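Local structure of putative adenosine kinase (Schistosoma mansoni, 3VAS) at residues 333-336 with 337-340; 291-294 with 295-298; 171-174 with 175-178; 88-91 with 92-95. The protein probably phosphorylates adenosine to AMP at the expense of ATP, as a pfkB-family (ribokinase-like) nucleoside kinase of the parasite's purine metabolism. All blocks are in the same frame, centred on the assembly; numbering follows the deposited sequence.

Contact 1: residues 333-336 with 337-340; sequences GKPM and ITSL
The carbonyl oxygen of Pro335 is gripped twice by Ser339, once by its backbone and once by its side chain. Ser339 N donates to Pro335 O over 3.0 Å, almost in line with the C=O bond, whereas Ser339 OG reaches the same oxygen at 3.1 Å from above the carbonyl plane. The hydroxyl can do this because chi1 of -65° lays OG back beside its own backbone N. Pro335 occupies the N-cap position, and the bond from Leu340 N to Met336 O continues the first turn of the helix.

On the proline side, Thr338 OG1 lies 3.7 Å from Pro335 CG, while Thr338 CG2 meets Lys334 CB at 3.9 Å. Along the other flank the Met336 chain leaves with CG anti to the backbone N (chi1 178°) and bends at chi2. Its CE thereby comes to 3.7 Å from Leu340 CD2, almost equally near both methyls of the leucine.

Gly333, with positive phi, is the C' residue of the Schellman motif that ends helix 318-330, so the segment is a tight helix-to-helix connection. Ser339 packs on Phe326, Asp329 and Tyr330 of that preceding helix, while Met336, Ile337 and Leu340 lie against Tyr291 of strand 287-293.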
ATOM      1  N   GLY A 333       7.504   0.443  19.795  1.00 28.81           N
ATOM      2  CA  GLY A 333       7.295  -0.338  21.004  1.00 32.47           C
ATOM      3  C   GLY A 333       5.914  -0.266  21.629  1.00 31.79           C
ATOM      4  O   GLY A 333       5.692  -0.837  22.692  1.00 35.93           O
ATOM      5  N   LYS A 334       4.986   0.438  20.990  1.00 31.23           N
ATOM      6  CA  LYS A 334       3.622   0.520  21.507  1.00 31.89           C
ATOM      7  C   LYS A 334       2.938  -0.836  21.345  1.00 31.36           C
ATOM      8  O   LYS A 334       3.102  -1.491  20.324  1.00 35.17           O
ATOM      9  CB  LYS A 334       2.832   1.602  20.768  1.00 33.58           C
ATOM     10  CG  LYS A 334       3.520   2.958  20.709  1.00 39.37           C
ATOM     11  CD  LYS A 334       3.743   3.543  22.090  1.00 48.29           C
ATOM     12  CE  LYS A 334       4.539   4.837  22.000  1.00 55.01           C
ATOM     13  NZ  LYS A 334       3.981   5.726  20.943  1.00 56.62           N
ATOM     14  N   PRO A 335       2.181  -1.272  22.363  1.00 32.40           N
ATOM     15  CA  PRO A 335       1.483  -2.564  22.290  1.00 28.84           C
ATOM     16  C   PRO A 335       0.445  -2.634  21.171  1.00 28.75           C
ATOM     17  O   PRO A 335       0.081  -1.609  20.589  1.00 26.73           O
ATOM     18  CB  PRO A 335       0.803  -2.689  23.660  1.00 28.76           C
ATOM     19  CG  PRO A 335       0.865  -1.323  24.267  1.00 37.24           C
ATOM     20  CD  PRO A 335       2.074  -0.657  23.696  1.00 34.87           C
ATOM     21  N   MET A 336      -0.019  -3.851  20.895  1.00 31.13           N
ATOM     22  CA  MET A 336      -0.933  -4.140  19.790  1.00 30.10           C
ATOM     23  C   MET A 336      -2.164  -3.236  19.728  1.00 28.30           C
ATOM     24  O   MET A 336      -2.466  -2.666  18.679  1.00 29.09           O
ATOM     25  CB  MET A 336      -1.386  -5.603  19.865  1.00 28.72           C
ATOM     26  CG  MET A 336      -2.378  -6.002  18.788  1.00 25.06           C
ATOM     27  SD  MET A 336      -1.591  -6.114  17.175  1.00 34.00           S
ATOM     28  CE  MET A 336      -3.013  -6.303  16.104  1.00 32.97           C
ATOM     29  N   ILE A 337      -2.874  -3.117  20.845  1.00 26.67           N
ATOM     30  CA  ILE A 337      -4.125  -2.359  20.876  1.00 28.02           C
ATOM     31  C   ILE A 337      -3.889  -0.866  20.647  1.00 28.48           C
ATOM     32  O   ILE A 337      -4.607  -0.222  19.877  1.00 24.74           O
ATOM     33  CB  ILE A 337      -4.886  -2.575  22.201  1.00 29.64           C
ATOM     34  CG1 ILE A 337      -5.236  -4.056  22.379  1.00 30.92           C
ATOM     35  CG2 ILE A 337      -6.155  -1.728  22.236  1.00 29.54           C
ATOM     36  CD1 ILE A 337      -6.231  -4.577  21.363  1.00 27.73           C
ATOM     37  N   THR A 338      -2.877  -0.327  21.321  1.00 27.58           N
ATOM     38  CA  THR A 338      -2.481   1.064  21.140  1.00 26.87           C
ATOM     39  C   THR A 338      -2.161   1.336  19.671  1.00 25.17           C
ATOM     40  O   THR A 338      -2.566   2.358  19.115  1.00 23.99           O
ATOM     41  CB  THR A 338      -1.259   1.408  22.021  1.00 27.89           C
ATOM     42  OG1 THR A 338      -1.608   1.256  23.403  1.00 27.16           O
ATOM     43  CG2 THR A 338      -0.781   2.839  21.771  1.00 25.48           C
ATOM     44  N   SER A 339      -1.453   0.403  19.041  1.00 25.02           N
ATOM     45  CA  SER A 339      -1.072   0.540  17.637  1.00 23.43           C
ATOM     46  C   SER A 339      -2.283   0.507  16.704  1.00 22.55           C
ATOM     47  O   SER A 339      -2.329   1.241  15.711  1.00 21.39           O
ATOM     48  CB  SER A 339      -0.067  -0.544  17.242  1.00 24.12           C
ATOM     49  OG  SER A 339       1.154  -0.397  17.948  1.00 27.58           O
ATOM     50  N   LEU A 340      -3.259  -0.341  17.026  1.00 22.34           N
ATOM     51  CA  LEU A 340      -4.500  -0.406  16.253  1.00 23.40           C
ATOM     52  C   LEU A 340      -5.259   0.920  16.298  1.00 23.86           C
ATOM     53  O   LEU A 340      -5.779   1.373  15.281  1.00 26.43           O
ATOM     54  CB  LEU A 340      -5.399  -1.549  16.735  1.00 21.22           C
ATOM     55  CG  LEU A 340      -4.909  -2.970  16.446  1.00 22.24           C
ATOM     56  CD1 LEU A 340      -5.905  -3.992  16.972  1.00 20.40           C
ATOM     57  CD2 LEU A 340      -4.671  -3.163  14.946  1.00 21.68           C
TER

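Contact 2: residues 291-294 with 295-298; sequences YTDS and SDSE
Asp293 and Asp296 are the ends of a type I beta turn, closed by a 2.8 Å bond from Asp296 N to Asp293 O. The donor stands above the carbonyl plane. A second bond ties the turn from the side chain: Ser295 N meets Asp293 OD1 at 3.1 Å, on the anti side of the carboxylate. Asp293 CG sits between its own backbone N and carbonyl carbon (chi1 58°), which turns the carboxylate over the turn and also brings OD1 to 3.4 Å from Ser295 CB.

The tightly packed part lies at the base, where the buried Thr292 sits. Its OG1 donates to Glu298 O at 2.9 Å, bridging the two arms below the turn, and accepts a hydrogen bond from Arg263 NH2. Asp296 CB fills in beside this hydroxyl, 3.7 Å from Thr292 OG1. In contrast, the outer side is loose: Ser295 and the Glu298 side chain are exposed. Ser294 OG turns instead to the backbone of Arg276 and Arg278.

Asp296 OD2 accepts from Glu298 N at 2.9 Å, forming an Asx turn, while its OD1 bonds His300 NE2. The returning chain is thus braced as it leads from strand 287-293 into the antiparallel strand 300-302. The two aspartates cross at about a right angle, with Asp293 OD2 and Asp296 OD1 4.1 Å apart; this proximity of like charges is probably eased by the N-H group from which each carboxylate accepts a bond and, for Asp296, by the histidine.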
ATOM      1  N   TYR A 291      -7.870  -9.378  13.808  1.00 21.03           N
ATOM      2  CA  TYR A 291      -6.443  -9.646  13.900  1.00 20.95           C
ATOM      3  C   TYR A 291      -6.176 -10.953  14.635  1.00 22.06           C
ATOM      4  O   TYR A 291      -6.968 -11.385  15.469  1.00 23.10           O
ATOM      5  CB  TYR A 291      -5.691  -8.484  14.562  1.00 22.98           C
ATOM      6  CG  TYR A 291      -5.978  -8.278  16.037  1.00 22.39           C
ATOM      7  CD1 TYR A 291      -5.229  -8.928  17.010  1.00 25.70           C
ATOM      8  CD2 TYR A 291      -6.984  -7.416  16.453  1.00 25.61           C
ATOM      9  CE1 TYR A 291      -5.484  -8.732  18.364  1.00 24.93           C
ATOM     10  CE2 TYR A 291      -7.248  -7.217  17.798  1.00 27.07           C
ATOM     11  CZ  TYR A 291      -6.496  -7.874  18.747  1.00 28.65           C
ATOM     12  OH  TYR A 291      -6.766  -7.671  20.082  1.00 32.65           O
ATOM     13  N   THR A 292      -5.061 -11.586  14.294  1.00 26.44           N
ATOM     14  CA  THR A 292      -4.597 -12.785  14.977  1.00 27.47           C
ATOM     15  C   THR A 292      -3.117 -12.907  14.675  1.00 28.12           C
ATOM     16  O   THR A 292      -2.571 -12.125  13.895  1.00 27.27           O
ATOM     17  CB  THR A 292      -5.324 -14.057  14.471  1.00 26.72           C
ATOM     18  OG1 THR A 292      -4.977 -15.187  15.293  1.00 27.93           O
ATOM     19  CG2 THR A 292      -4.951 -14.342  13.018  1.00 24.58           C
ATOM     20  N   ASP A 293      -2.463 -13.878  15.300  1.00 30.38           N
ATOM     21  CA  ASP A 293      -1.103 -14.234  14.927  1.00 32.36           C
ATOM     22  C   ASP A 293      -0.922 -15.745  15.029  1.00 34.11           C
ATOM     23  O   ASP A 293      -1.783 -16.440  15.570  1.00 36.64           O
ATOM     24  CB  ASP A 293      -0.074 -13.485  15.775  1.00 33.46           C
ATOM     25  CG  ASP A 293      -0.250 -13.731  17.250  1.00 38.12           C
ATOM     26  OD1 ASP A 293       0.301 -14.734  17.751  1.00 39.19           O
ATOM     27  OD2 ASP A 293      -0.945 -12.924  17.906  1.00 41.94           O
ATOM     28  N   SER A 294       0.190 -16.250  14.505  1.00 33.65           N
ATOM     29  CA  SER A 294       0.411 -17.693  14.415  1.00 38.07           C
ATOM     30  C   SER A 294       0.431 -18.418  15.764  1.00 40.51           C
ATOM     31  O   SER A 294       0.213 -19.627  15.819  1.00 41.60           O
ATOM     32  CB  SER A 294       1.684 -18.002  13.616  1.00 41.54           C
ATOM     33  OG  SER A 294       2.726 -17.093  13.919  1.00 43.20           O
ATOM     34  N   SER A 295       0.684 -17.676  16.842  1.00 41.43           N
ATOM     35  CA  SER A 295       0.710 -18.241  18.191  1.00 45.67           C
ATOM     36  C   SER A 295      -0.654 -18.165  18.867  1.00 47.35           C
ATOM     37  O   SER A 295      -0.835 -18.660  19.978  1.00 47.19           O
ATOM     38  CB  SER A 295       1.729 -17.499  19.057  1.00 49.56           C
ATOM     39  OG  SER A 295       3.035 -17.625  18.528  1.00 55.54           O
ATOM     40  N   ASP A 296      -1.608 -17.533  18.194  1.00 46.91           N
ATOM     41  CA  ASP A 296      -2.914 -17.281  18.781  1.00 44.33           C
ATOM     42  C   ASP A 296      -3.953 -18.205  18.165  1.00 40.71           C
ATOM     43  O   ASP A 296      -4.077 -18.283  16.946  1.00 38.92           O
ATOM     44  CB  ASP A 296      -3.307 -15.819  18.552  1.00 45.94           C
ATOM     45  CG  ASP A 296      -4.344 -15.330  19.543  1.00 50.56           C
ATOM     46  OD1 ASP A 296      -4.328 -14.123  19.867  1.00 51.97           O
ATOM     47  OD2 ASP A 296      -5.171 -16.146  20.002  1.00 52.72           O
ATOM     48  N   SER A 297      -4.696 -18.910  19.012  1.00 43.89           N
ATOM     49  CA  SER A 297      -5.740 -19.815  18.539  1.00 43.39           C
ATOM     50  C   SER A 297      -6.984 -19.039  18.116  1.00 41.65           C
ATOM     51  O   SER A 297      -7.794 -19.525  17.328  1.00 41.69           O
ATOM     52  CB  SER A 297      -6.105 -20.837  19.620  1.00 45.92           C
ATOM     53  OG  SER A 297      -6.865 -20.238  20.662  1.00 46.35           O
ATOM     54  N   GLU A 298      -7.123 -17.823  18.635  1.00 40.43           N
ATOM     55  CA  GLU A 298      -8.337 -17.042  18.428  1.00 41.20           C
ATOM     56  C   GLU A 298      -8.173 -15.868  17.463  1.00 42.31           C
ATOM     57  O   GLU A 298      -7.074 -15.345  17.254  1.00 39.20           O
ATOM     58  CB  GLU A 298      -8.871 -16.533  19.764  1.00 44.20           C
ATOM     59  CG  GLU A 298      -9.368 -17.628  20.689  1.00 53.24           C
ATOM     60  CD  GLU A 298      -9.770 -17.094  22.052  1.00 59.47           C
ATOM     61  OE1 GLU A 298      -9.081 -16.185  22.566  1.00 58.68           O
ATOM     62  OE2 GLU A 298     -10.778 -17.580  22.606  1.00 65.26           O
TER

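Contact 3: residues 171-174 with 175-178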
ATOM      1  N   HIS A 171      24.851   2.198  -3.639  1.00 40.22           N
ATOM      2  CA  HIS A 171      24.286   3.348  -2.932  1.00 41.18           C
ATOM      3  C   HIS A 171      22.792   3.205  -2.658  1.00 42.03           C
ATOM      4  O   HIS A 171      22.226   3.975  -1.883  1.00 44.01           O
ATOM      5  CB  HIS A 171      24.579   4.662  -3.669  1.00 38.05           C
ATOM      6  CG  HIS A 171      23.796   4.842  -4.934  1.00 41.79           C
ATOM      7  ND1 HIS A 171      24.223   4.357  -6.152  1.00 42.97           N
ATOM      8  CD2 HIS A 171      22.618   5.469  -5.172  1.00 40.79           C
ATOM      9  CE1 HIS A 171      23.342   4.670  -7.084  1.00 42.07           C
ATOM     10  NE2 HIS A 171      22.357   5.344  -6.516  1.00 41.85           N
ATOM     11  N   VAL A 172      22.158   2.224  -3.296  1.00 40.35           N
ATOM     12  CA  VAL A 172      20.750   1.944  -3.046  1.00 37.95           C
ATOM     13  C   VAL A 172      20.589   0.744  -2.114  1.00 38.90           C
ATOM     14  O   VAL A 172      19.779   0.773  -1.182  1.00 38.39           O
ATOM     15  CB  VAL A 172      19.968   1.693  -4.352  1.00 35.61           C
ATOM     16  CG1 VAL A 172      18.528   1.305  -4.037  1.00 32.63           C
ATOM     17  CG2 VAL A 172      20.004   2.926  -5.241  1.00 34.31           C
ATOM     18  N   TRP A 173      21.369  -0.305  -2.355  1.00 36.77           N
ATOM     19  CA  TRP A 173      21.301  -1.489  -1.509  1.00 36.36           C
ATOM     20  C   TRP A 173      21.672  -1.165  -0.064  1.00 37.26           C
ATOM     21  O   TRP A 173      21.233  -1.848   0.862  1.00 36.19           O
ATOM     22  CB  TRP A 173      22.189  -2.617  -2.043  1.00 32.74           C
ATOM     23  CG  TRP A 173      22.021  -3.876  -1.257  1.00 34.54           C
ATOM     24  CD1 TRP A 173      22.919  -4.430  -0.390  1.00 36.26           C
ATOM     25  CD2 TRP A 173      20.867  -4.727  -1.237  1.00 30.85           C
ATOM     26  NE1 TRP A 173      22.399  -5.578   0.159  1.00 35.40           N
ATOM     27  CE2 TRP A 173      21.140  -5.783  -0.345  1.00 33.47           C
ATOM     28  CE3 TRP A 173      19.632  -4.701  -1.896  1.00 36.10           C
ATOM     29  CZ2 TRP A 173      20.224  -6.802  -0.091  1.00 33.22           C
ATOM     30  CZ3 TRP A 173      18.720  -5.714  -1.641  1.00 34.31           C
ATOM     31  CH2 TRP A 173      19.023  -6.751  -0.747  1.00 35.06           C
ATOM     32  N   SER A 174      22.472  -0.119   0.126  1.00 39.49           N
ATOM     33  CA  SER A 174      22.859   0.301   1.471  1.00 41.97           C
ATOM     34  C   SER A 174      21.665   0.826   2.280  1.00 37.59           C
ATOM     35  O   SER A 174      21.676   0.775   3.507  1.00 39.87           O
ATOM     36  CB  SER A 174      23.987   1.338   1.429  1.00 44.02           C
ATOM     37  OG  SER A 174      23.514   2.591   0.978  1.00 45.13           O
ATOM     38  N   LEU A 175      20.643   1.329   1.594  1.00 35.00           N
ATOM     39  CA  LEU A 175      19.401   1.722   2.265  1.00 34.48           C
ATOM     40  C   LEU A 175      18.646   0.494   2.772  1.00 33.33           C
ATOM     41  O   LEU A 175      17.970   0.546   3.801  1.00 31.82           O
ATOM     42  CB  LEU A 175      18.502   2.537   1.331  1.00 31.60           C
ATOM     43  CG  LEU A 175      19.043   3.879   0.830  1.00 32.99           C
ATOM     44  CD1 LEU A 175      18.050   4.523  -0.122  1.00 31.59           C
ATOM     45  CD2 LEU A 175      19.356   4.805   1.994  1.00 29.94           C
ATOM     46  N   VAL A 176      18.762  -0.613   2.041  1.00 32.05           N
ATOM     47  CA  VAL A 176      18.119  -1.858   2.446  1.00 30.48           C
ATOM     48  C   VAL A 176      18.845  -2.461   3.641  1.00 32.35           C
ATOM     49  O   VAL A 176      18.214  -2.926   4.592  1.00 33.22           O
ATOM     50  CB  VAL A 176      18.081  -2.888   1.295  1.00 31.15           C
ATOM     51  CG1 VAL A 176      17.485  -4.214   1.775  1.00 26.89           C
ATOM     52  CG2 VAL A 176      17.296  -2.340   0.111  1.00 30.60           C
ATOM     53  N   GLU A 177      20.173  -2.439   3.590  1.00 33.43           N
ATOM     54  CA  GLU A 177      20.994  -3.019   4.648  1.00 35.80           C
ATOM     55  C   GLU A 177      20.817  -2.314   5.996  1.00 34.54           C
ATOM     56  O   GLU A 177      20.818  -2.962   7.039  1.00 35.57           O
ATOM     57  CB  GLU A 177      22.472  -3.059   4.231  1.00 42.29           C
ATOM     58  CG  GLU A 177      22.825  -4.244   3.324  1.00 49.17           C
ATOM     59  CD  GLU A 177      24.226  -4.160   2.730  1.00 58.07           C
ATOM     60  OE1 GLU A 177      24.779  -5.220   2.362  1.00 61.60           O
ATOM     61  OE2 GLU A 177      24.772  -3.040   2.615  1.00 60.13           O
ATOM     62  N   LYS A 178      20.645  -0.994   5.973  1.00 33.35           N
ATOM     63  CA  LYS A 178      20.517  -0.221   7.208  1.00 34.53           C
ATOM     64  C   LYS A 178      19.097  -0.237   7.788  1.00 30.90           C
ATOM     65  O   LYS A 178      18.890   0.131   8.948  1.00 31.36           O
ATOM     66  CB  LYS A 178      20.972   1.227   6.998  1.00 37.97           C
ATOM     67  CG  LYS A 178      20.083   2.016   6.053  1.00 42.18           C
ATOM     68  CD  LYS A 178      20.281   3.515   6.219  1.00 45.62           C
ATOM     69  CE  LYS A 178      21.682   3.937   5.846  1.00 50.50           C
ATOM     70  NZ  LYS A 178      21.938   5.353   6.225  1.00 55.57           N
TER
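An aromatic side chain packed against the residues three and four positions further on makes this a within-helix contact, on the short helix 170-178 at the periphery of the kinase fold. The indole of Trp173 carries it, met by Val176 over a face and by Glu177 at an edge. Val176 CG1 lies over one face of the ring in a CH-pi contact, 4.0 Å from the centroid of the Trp173 six-membered ring and only 16° off its normal. The other methyl, Val176 CG2, touches the same side chain at Trp173 CE3, 3.9 Å away. With CG anti to the backbone N (chi1 -174°), the indole lies alongside the next turn, where Val176 covers one face.

Glu177 approaches at the pyrrole end instead. Its extended chain crosses the tryptophan at about a right angle and brings OE1 to the ring edge, near the indole plane, 3.3 Å from Trp173 NE1. The carboxylate is turned 62° from the ring, and Glu177 CD rests 3.4 Å from Trp173 CD1.

Beneath the side chains, Trp173 O takes a sound bond from Glu177 N at 3.0 Å and a weak one from Val176 N. Leu175 N bonds to Val172 O, a three-residue step, whereas Lys178 N reaches Ser174 O across the usual four.

Helix 189-205 packs against the indole: Lys198 makes a cation-pi contact, His202 meets it edge-to-face, and Ile199 touches both Trp173 and Val176. Inward, Val172 and Leu175 lie on strands 101-107 and 126-131, and Leu175 and Val176 also reach Phe28 of strand 27-40.

Contact 4: residues 88-91 with 92-95; sequences VKMI and QWII
Met90 meets two side chains of the next helical turn. Its CG lies 4.0 Å from Ile94 CD1, and its terminal CE comes to 4.2 Å from Trp93 CZ3, approaching the indole obliquely. The all-extended methionine chain, starting with CG anti to the backbone N (chi1 -174°), carries the methyl that far. Nearby, Ile91 and Ile95 lie side by side and point the same way, with Ile91 CG2 and Ile95 CD1 3.8 Å apart.

Regular i to i+4 bonds underlie these contacts, the shortest being Ile94 N to Met90 O at 2.7 Å with an N-H...O angle of 168°. The helix, 83-95, belongs to the buried framework of the ribokinase-like fold, and the Lys89 side chain lies about 8 Å from the bound adenosine.

Further out, Met90, Ile91 and Ile94 pack on the small residues Ala321, Ala324 and Ala328 of helix 318-330. Trp93 is fixed through NE1 to Gly359 O, with Arg361 in a cation-pi contact and Tyr364 edge-to-face. Gln92 is held at both ends of its amide, OE1 accepting from Cys101 N and NE2 donating to Lys97 O, while Lys89 NZ forms a salt bridge with Asp119 OD2.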
ATOM      1  N   VAL A  88       4.697   4.700   3.368  1.00 20.56           N
ATOM      2  CA  VAL A  88       6.031   5.027   3.855  1.00 20.31           C
ATOM      3  C   VAL A  88       6.204   6.514   4.163  1.00 20.44           C
ATOM      4  O   VAL A  88       6.806   6.879   5.171  1.00 22.86           O
ATOM      5  CB  VAL A  88       7.108   4.539   2.872  1.00 23.08           C
ATOM      6  CG1 VAL A  88       8.478   5.113   3.228  1.00 23.06           C
ATOM      7  CG2 VAL A  88       7.135   3.022   2.860  1.00 22.29           C
ATOM      8  N   LYS A  89       5.660   7.379   3.317  1.00 22.50           N
ATOM      9  CA  LYS A  89       5.809   8.805   3.568  1.00 22.42           C
ATOM     10  C   LYS A  89       4.953   9.264   4.748  1.00 21.90           C
ATOM     11  O   LYS A  89       5.301  10.222   5.435  1.00 23.84           O
ATOM     12  CB  LYS A  89       5.553   9.639   2.308  1.00 23.71           C
ATOM     13  CG  LYS A  89       4.108   9.748   1.860  1.00 23.90           C
ATOM     14  CD  LYS A  89       4.038  10.479   0.515  1.00 25.27           C
ATOM     15  CE  LYS A  89       2.612  10.872   0.160  1.00 26.23           C
ATOM     16  NZ  LYS A  89       2.544  11.600  -1.139  1.00 26.54           N
ATOM     17  N   MET A  90       3.845   8.575   5.005  1.00 22.06           N
ATOM     18  CA  MET A  90       3.050   8.914   6.183  1.00 20.39           C
ATOM     19  C   MET A  90       3.717   8.403   7.461  1.00 21.49           C
ATOM     20  O   MET A  90       3.642   9.060   8.499  1.00 23.92           O
ATOM     21  CB  MET A  90       1.606   8.418   6.084  1.00 20.02           C
ATOM     22  CG  MET A  90       0.735   8.906   7.243  1.00 21.89           C
ATOM     23  SD  MET A  90      -1.020   8.539   7.038  1.00 22.67           S
ATOM     24  CE  MET A  90      -1.742   9.484   8.383  1.00 19.54           C
ATOM     25  N   ILE A  91       4.370   7.244   7.391  1.00 22.20           N
ATOM     26  CA  ILE A  91       5.174   6.777   8.522  1.00 23.41           C
ATOM     27  C   ILE A  91       6.201   7.853   8.869  1.00 26.68           C
ATOM     28  O   ILE A  91       6.400   8.194  10.034  1.00 24.94           O
ATOM     29  CB  ILE A  91       5.921   5.471   8.206  1.00 19.82           C
ATOM     30  CG1 ILE A  91       4.938   4.319   7.995  1.00 19.10           C
ATOM     31  CG2 ILE A  91       6.900   5.123   9.328  1.00 20.46           C
ATOM     32  CD1 ILE A  91       5.610   3.009   7.633  1.00 17.83           C
ATOM     33  N   GLN A  92       6.834   8.397   7.834  1.00 26.98           N
ATOM     34  CA  GLN A  92       7.810   9.467   7.983  1.00 23.76           C
ATOM     35  C   GLN A  92       7.180  10.729   8.585  1.00 25.10           C
ATOM     36  O   GLN A  92       7.756  11.361   9.470  1.00 27.83           O
ATOM     37  CB  GLN A  92       8.449   9.774   6.621  1.00 20.86           C
ATOM     38  CG  GLN A  92       9.365  10.997   6.612  1.00 25.02           C
ATOM     39  CD  GLN A  92      10.620  10.795   7.439  1.00 29.51           C
ATOM     40  OE1 GLN A  92      11.355   9.823   7.244  1.00 31.18           O
ATOM     41  NE2 GLN A  92      10.872  11.713   8.371  1.00 30.44           N
ATOM     42  N   TRP A  93       5.996  11.080   8.100  1.00 21.00           N
ATOM     43  CA  TRP A  93       5.264  12.256   8.567  1.00 21.83           C
ATOM     44  C   TRP A  93       4.845  12.105  10.035  1.00 25.89           C
ATOM     45  O   TRP A  93       4.988  13.032  10.840  1.00 24.12           O
ATOM     46  CB  TRP A  93       4.045  12.440   7.666  1.00 27.21           C
ATOM     47  CG  TRP A  93       3.175  13.636   7.918  1.00 26.67           C
ATOM     48  CD1 TRP A  93       3.394  14.921   7.499  1.00 25.28           C
ATOM     49  CD2 TRP A  93       1.906  13.642   8.583  1.00 24.06           C
ATOM     50  NE1 TRP A  93       2.348  15.728   7.888  1.00 24.72           N
ATOM     51  CE2 TRP A  93       1.423  14.965   8.553  1.00 24.09           C
ATOM     52  CE3 TRP A  93       1.137  12.658   9.212  1.00 24.25           C
ATOM     53  CZ2 TRP A  93       0.206  15.327   9.127  1.00 28.08           C
ATOM     54  CZ3 TRP A  93      -0.072  13.018   9.781  1.00 23.96           C
ATOM     55  CH2 TRP A  93      -0.525  14.341   9.736  1.00 27.93           C
ATOM     56  N   ILE A  94       4.334  10.928  10.381  1.00 23.93           N
ATOM     57  CA  ILE A  94       3.942  10.641  11.754  1.00 26.27           C
ATOM     58  C   ILE A  94       5.125  10.736  12.714  1.00 28.67           C
ATOM     59  O   ILE A  94       5.064  11.445  13.717  1.00 32.92           O
ATOM     60  CB  ILE A  94       3.292   9.251  11.873  1.00 25.86           C
ATOM     61  CG1 ILE A  94       1.936   9.248  11.162  1.00 23.49           C
ATOM     62  CG2 ILE A  94       3.139   8.853  13.346  1.00 26.66           C
ATOM     63  CD1 ILE A  94       1.264   7.900  11.112  1.00 23.85           C
ATOM     64  N   ILE A  95       6.204  10.033  12.392  1.00 28.09           N
ATOM     65  CA  ILE A  95       7.358   9.947  13.284  1.00 28.46           C
ATOM     66  C   ILE A  95       8.097  11.283  13.385  1.00 29.63           C
ATOM     67  O   ILE A  95       8.686  11.596  14.420  1.00 28.04           O
ATOM     68  CB  ILE A  95       8.287   8.782  12.875  1.00 29.62           C
ATOM     69  CG1 ILE A  95       7.514   7.461  12.984  1.00 29.44           C
ATOM     70  CG2 ILE A  95       9.537   8.749  13.738  1.00 26.25           C
ATOM     71  CD1 ILE A  95       8.315   6.230  12.670  1.00 30.52           C
TER

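In the fold
Contact 4 is the buried one, its centre about 13 Å from the centre of the chain, and its side chains meet through apolar packing; contact 2 is a surface turn held by polar bonds and carboxylates. Contacts 1 and 3 are partly buried and mix the two characters, a helix start whose N-cap carbonyl is gripped by a serine in one and a tryptophan-centred helix face in the other. Contacts 1 and 2 touch directly through Tyr291, with Leu340 CD1 3.6 Å from Tyr291 CE2. Helix 318-330 serves both contact 1 and contact 4, whose centres lie about 17 Å apart. Contact 3 stands apart from contact 2, about 33 Å between centres, but shares strand 101-107 with contact 4.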